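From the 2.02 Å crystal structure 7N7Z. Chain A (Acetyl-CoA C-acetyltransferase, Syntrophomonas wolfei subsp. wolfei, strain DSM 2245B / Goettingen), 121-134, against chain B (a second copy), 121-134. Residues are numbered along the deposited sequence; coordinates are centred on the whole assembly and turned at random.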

# COMPACT_ATOMS: atom_id res chain seq x y z
N SER A 121 15.27 12.31 -7.99
CA SER A 121 14.93 12.50 -6.59
C SER A 121 14.68 11.10 -6.03
O SER A 121 13.54 10.64 -5.93
CB SER A 121 13.72 13.42 -6.41
OG SER A 121 13.40 13.58 -5.04
N MET A 122 15.77 10.41 -5.68
CA MET A 122 15.66 9.05 -5.17
C MET A 122 15.00 9.02 -3.80
O MET A 122 14.43 7.99 -3.42
CB MET A 122 17.04 8.41 -5.13
CG MET A 122 17.74 8.44 -6.50
SD MET A 122 19.30 7.54 -6.56
CE MET A 122 18.72 5.88 -6.90
N SER A 123 15.05 10.12 -3.05
CA SER A 123 14.33 10.20 -1.78
C SER A 123 12.82 10.16 -1.97
O SER A 123 12.10 9.83 -1.03
CB SER A 123 14.71 11.48 -1.03
OG SER A 123 16.11 11.58 -0.84
N ASN A 124 12.33 10.50 -3.17
CA ASN A 124 10.90 10.59 -3.43
C ASN A 124 10.42 9.55 -4.44
O ASN A 124 9.32 9.68 -4.99
CB ASN A 124 10.55 12.00 -3.92
CG ASN A 124 10.60 13.02 -2.80
OD1 ASN A 124 9.79 13.00 -1.88
ND2 ASN A 124 11.57 13.93 -2.88
N ILE A 125 11.21 8.51 -4.69
CA ILE A 125 10.73 7.42 -5.54
C ILE A 125 9.64 6.66 -4.79
O ILE A 125 9.86 6.26 -3.63
CB ILE A 125 11.88 6.49 -5.93
CG1 ILE A 125 12.86 7.22 -6.85
CG2 ILE A 125 11.35 5.24 -6.62
CD1 ILE A 125 14.16 6.47 -7.09
N PRO A 126 8.47 6.43 -5.37
CA PRO A 126 7.39 5.76 -4.64
C PRO A 126 7.60 4.26 -4.58
O PRO A 126 8.46 3.69 -5.26
CB PRO A 126 6.14 6.11 -5.46
CG PRO A 126 6.66 6.27 -6.85
CD PRO A 126 8.05 6.83 -6.73
N TYR A 127 6.81 3.62 -3.72
CA TYR A 127 6.71 2.17 -3.69
C TYR A 127 5.56 1.72 -4.58
O TYR A 127 4.62 2.47 -4.87
CB TYR A 127 6.50 1.68 -2.26
CG TYR A 127 7.78 1.44 -1.49
CD1 TYR A 127 8.62 2.50 -1.15
CD2 TYR A 127 8.15 0.16 -1.10
CE1 TYR A 127 9.80 2.28 -0.45
CE2 TYR A 127 9.32 -0.06 -0.39
CZ TYR A 127 10.14 1.00 -0.07
OH TYR A 127 11.31 0.78 0.63
N LEU A 128 5.63 0.47 -5.03
CA LEU A 128 4.70 -0.06 -6.02
C LEU A 128 3.85 -1.18 -5.43
O LEU A 128 4.34 -1.99 -4.64
CB LEU A 128 5.45 -0.60 -7.24
CG LEU A 128 6.37 0.37 -7.97
CD1 LEU A 128 7.21 -0.37 -9.00
CD2 LEU A 128 5.58 1.49 -8.62
N LEU A 129 2.58 -1.21 -5.84
CA LEU A 129 1.67 -2.31 -5.56
C LEU A 129 1.29 -2.91 -6.92
O LEU A 129 0.45 -2.36 -7.63
CB LEU A 129 0.44 -1.85 -4.79
CG LEU A 129 0.68 -1.32 -3.38
CD1 LEU A 129 -0.58 -0.65 -2.85
CD2 LEU A 129 1.12 -2.43 -2.45
N GLN A 130 1.92 -4.03 -7.27
CA GLN A 130 1.73 -4.60 -8.60
C GLN A 130 0.38 -5.29 -8.76
O GLN A 130 -0.18 -5.29 -9.86
CB GLN A 130 2.86 -5.58 -8.92
CG GLN A 130 2.91 -6.04 -10.37
CD GLN A 130 3.13 -4.89 -11.34
OE1 GLN A 130 2.34 -4.67 -12.25
NE2 GLN A 130 4.22 -4.15 -11.14
N GLN A 131 -0.15 -5.88 -7.70
CA GLN A 131 -1.41 -6.62 -7.77
C GLN A 131 -2.62 -5.80 -7.34
O GLN A 131 -3.73 -6.34 -7.30
CB GLN A 131 -1.33 -7.88 -6.91
CG GLN A 131 -0.04 -8.67 -7.05
CD GLN A 131 -0.08 -9.98 -6.27
OE1 GLN A 131 0.76 -10.23 -5.41
NE2 GLN A 131 -1.08 -10.81 -6.57
N ALA A 132 -2.44 -4.52 -7.03
CA ALA A 132 -3.55 -3.73 -6.50
C ALA A 132 -4.67 -3.59 -7.52
O ALA A 132 -5.85 -3.61 -7.16
CB ALA A 132 -3.05 -2.35 -6.06
N ARG A 133 -4.32 -3.44 -8.80
CA ARG A 133 -5.34 -3.18 -9.82
C ARG A 133 -6.34 -4.33 -9.90
O ARG A 133 -7.55 -4.12 -9.78
CB ARG A 133 -4.67 -2.94 -11.17
CG ARG A 133 -5.58 -2.29 -12.20
CD ARG A 133 -4.82 -1.90 -13.46
NE ARG A 133 -3.83 -0.86 -13.20
CZ ARG A 133 -4.10 0.43 -13.14
NH1 ARG A 133 -5.33 0.90 -13.33
NH2 ARG A 133 -3.12 1.29 -12.88
N SER A 134 -5.84 -5.55 -10.11
CA SER A 134 -6.72 -6.70 -10.26
C SER A 134 -7.11 -7.33 -8.92
O SER A 134 -8.10 -8.06 -8.87
CB SER A 134 -6.06 -7.76 -11.14
OG SER A 134 -6.13 -7.39 -12.51
N SER B 121 1.24 -2.02 -21.58
CA SER B 121 0.36 -3.00 -20.96
C SER B 121 -0.38 -2.27 -19.84
O SER B 121 -0.02 -2.36 -18.66
CB SER B 121 1.14 -4.20 -20.44
OG SER B 121 0.33 -5.02 -19.61
N MET B 122 -1.42 -1.52 -20.22
CA MET B 122 -2.13 -0.70 -19.25
C MET B 122 -2.90 -1.54 -18.24
O MET B 122 -3.20 -1.05 -17.14
CB MET B 122 -3.09 0.27 -19.96
CG MET B 122 -2.58 0.79 -21.30
SD MET B 122 -3.73 1.87 -22.18
CE MET B 122 -3.90 3.23 -21.03
N SER B 123 -3.20 -2.80 -18.57
CA SER B 123 -3.82 -3.70 -17.61
C SER B 123 -2.91 -4.02 -16.44
O SER B 123 -3.40 -4.40 -15.37
CB SER B 123 -4.24 -5.00 -18.30
OG SER B 123 -5.08 -4.74 -19.42
N ASN B 124 -1.59 -3.88 -16.61
CA ASN B 124 -0.62 -4.24 -15.58
C ASN B 124 0.17 -3.04 -15.08
O ASN B 124 1.27 -3.21 -14.53
CB ASN B 124 0.33 -5.32 -16.12
CG ASN B 124 -0.32 -6.68 -16.21
OD1 ASN B 124 -0.57 -7.34 -15.20
ND2 ASN B 124 -0.61 -7.11 -17.44
N ILE B 125 -0.35 -1.84 -15.24
CA ILE B 125 0.28 -0.67 -14.61
C ILE B 125 0.05 -0.75 -13.10
O ILE B 125 -1.10 -0.94 -12.66
CB ILE B 125 -0.30 0.63 -15.19
CG1 ILE B 125 0.10 0.78 -16.66
CG2 ILE B 125 0.19 1.83 -14.39
CD1 ILE B 125 -0.66 1.86 -17.40
N PRO B 126 1.09 -0.63 -12.28
CA PRO B 126 0.89 -0.76 -10.83
C PRO B 126 0.24 0.48 -10.24
O PRO B 126 -0.01 1.48 -10.92
CB PRO B 126 2.32 -0.94 -10.29
CG PRO B 126 3.20 -0.29 -11.31
CD PRO B 126 2.51 -0.43 -12.63
N TYR B 127 -0.07 0.38 -8.95
CA TYR B 127 -0.45 1.51 -8.13
C TYR B 127 0.76 1.98 -7.33
O TYR B 127 1.67 1.19 -7.06
CB TYR B 127 -1.60 1.15 -7.19
CG TYR B 127 -2.98 1.29 -7.80
CD1 TYR B 127 -3.33 0.59 -8.95
CD2 TYR B 127 -3.93 2.12 -7.22
CE1 TYR B 127 -4.59 0.72 -9.51
CE2 TYR B 127 -5.20 2.25 -7.77
CZ TYR B 127 -5.52 1.55 -8.91
OH TYR B 127 -6.78 1.69 -9.46
N LEU B 128 0.76 3.25 -6.96
CA LEU B 128 1.89 3.86 -6.28
C LEU B 128 1.55 4.19 -4.83
O LEU B 128 0.42 4.58 -4.52
CB LEU B 128 2.34 5.15 -6.98
CG LEU B 128 2.40 5.16 -8.50
CD1 LEU B 128 2.54 6.59 -9.00
CD2 LEU B 128 3.54 4.29 -9.01
N LEU B 129 2.54 4.04 -3.95
CA LEU B 129 2.50 4.54 -2.58
C LEU B 129 3.57 5.61 -2.47
O LEU B 129 4.76 5.31 -2.29
CB LEU B 129 2.71 3.41 -1.57
CG LEU B 129 1.64 2.32 -1.53
CD1 LEU B 129 2.04 1.22 -0.56
CD2 LEU B 129 0.29 2.90 -1.16
N GLN B 130 3.16 6.88 -2.58
CA GLN B 130 4.12 7.97 -2.69
C GLN B 130 4.88 8.19 -1.39
O GLN B 130 6.08 8.48 -1.41
CB GLN B 130 3.41 9.25 -3.13
CG GLN B 130 4.33 10.37 -3.56
CD GLN B 130 5.18 10.02 -4.77
OE1 GLN B 130 4.74 10.18 -5.91
NE2 GLN B 130 6.39 9.54 -4.53
N GLN B 131 4.21 8.06 -0.25
CA GLN B 131 4.81 8.34 1.05
C GLN B 131 5.30 7.09 1.76
O GLN B 131 5.61 7.15 2.96
CB GLN B 131 3.81 9.08 1.93
CG GLN B 131 2.96 10.10 1.19
CD GLN B 131 2.65 11.32 2.04
OE1 GLN B 131 1.63 11.35 2.74
NE2 GLN B 131 3.51 12.32 1.98
N ALA B 132 5.39 5.95 1.06
CA ALA B 132 5.79 4.72 1.72
C ALA B 132 7.26 4.75 2.15
O ALA B 132 7.62 4.12 3.15
CB ALA B 132 5.54 3.52 0.80
N ARG B 133 8.11 5.46 1.41
CA ARG B 133 9.53 5.47 1.73
C ARG B 133 9.78 6.16 3.06
O ARG B 133 10.30 5.55 4.00
CB ARG B 133 10.31 6.16 0.61
CG ARG B 133 11.82 5.94 0.67
CD ARG B 133 12.51 6.43 -0.59
NE ARG B 133 11.99 5.77 -1.79
CZ ARG B 133 12.32 4.54 -2.16
NH1 ARG B 133 13.19 3.82 -1.48
NH2 ARG B 133 11.75 4.03 -3.25
N SER B 134 9.42 7.44 3.16
CA SER B 134 9.63 8.19 4.39
C SER B 134 8.51 8.01 5.40
O SER B 134 8.70 8.35 6.58
CB SER B 134 9.79 9.68 4.07
OG SER B 134 11.05 9.94 3.47
O HOH W 1 7.72 11.02 -1.92
O HOH W 2 8.73 7.93 -1.59
O HOH W 3 -1.34 -3.37 -12.09
O HOH W 4 -4.13 -5.67 -13.42

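The two copies meet through short antiparallel strands, residues 127-129 of each, whose axes approach to 4.6 Å with 143° between their N-to-C directions. The stretches bury 1135 Å² in all, counting both sides.

Along chain A the first contacts are made by backbone oxygens. A:Ser123 O lies 3.5 Å from B:Arg133 CD. A:Asn124 is held by its own chain: its N donates to A:Ser121 O (3.0 Å) and its ND2 to A:Ser121 OG (2.9 Å, 171° at the hydrogen), so both backbone and side chain fasten the turn preceding the strand. Its OD1 accepts from water 1 at 2.9 Å, and the same water reaches B:Gln130 O at 3.1 Å.

A:Ile125 supplies the main polar anchor before the strand. Its O accepts from both B:Arg133 NE and B:Arg133 NH2, each at 2.9 Å, with angles of 148° and 142°; the oxygen lies near the guanidinium plane, as a forked bond requires. Water 2 joins A:Ile125 O (2.9 Å) to B:Gln130 O (2.7 Å).

A:Pro126 offers no amide hydrogen and contributes by packing, its CB 4.2 Å from B:Leu128 CB.

At A:Tyr127 the backbone pairing begins. N donates to B:Leu129 O at 3.0 Å (162°), and O accepts from B:Leu129 N at 2.8 Å (169°), the two bonds of a hydrogen-bonded antiparallel pair. A:Tyr127 CB packs 3.7 Å from B:Ala132 CB, while CE1 sits 3.8 Å from B:Arg133 CZ, over one face of that guanidinium.

A:Leu128 faces its own counterpart in a non-hydrogen-bonded pair, CA to CA 4.8 Å. Instead of an amide bond, A:Leu128 CA approaches B:Tyr127 O at 3.4 Å in a CA-H...O contact. The side chains share one face of the sheet and touch closely, A:Leu128 CD2 to B:Leu128 CD2 being 3.5 Å.

A:Leu129 repeats the pairing of A:Tyr127 with the chains exchanged: N donates to B:Tyr127 O at 2.8 Å (170°), and O accepts from B:Tyr127 N at 3.1 Å (168°). On the face shared with the tyrosines, A:Leu129 CD1 lies 3.9 Å from B:Leu129 CG.

Beyond the strand, A:Ala132 CB packs 4.0 Å from B:Tyr127 CB. A:Arg133 then returns the forked bond, NE and NH2 donating to B:Ile125 O at 2.8 and 3.0 Å (157° and 139°). Its guanidinium lies between B:Met122 O (4.0 Å from NE) and B:Tyr127 CE1 (3.7 Å from CZ), which occupy opposite faces.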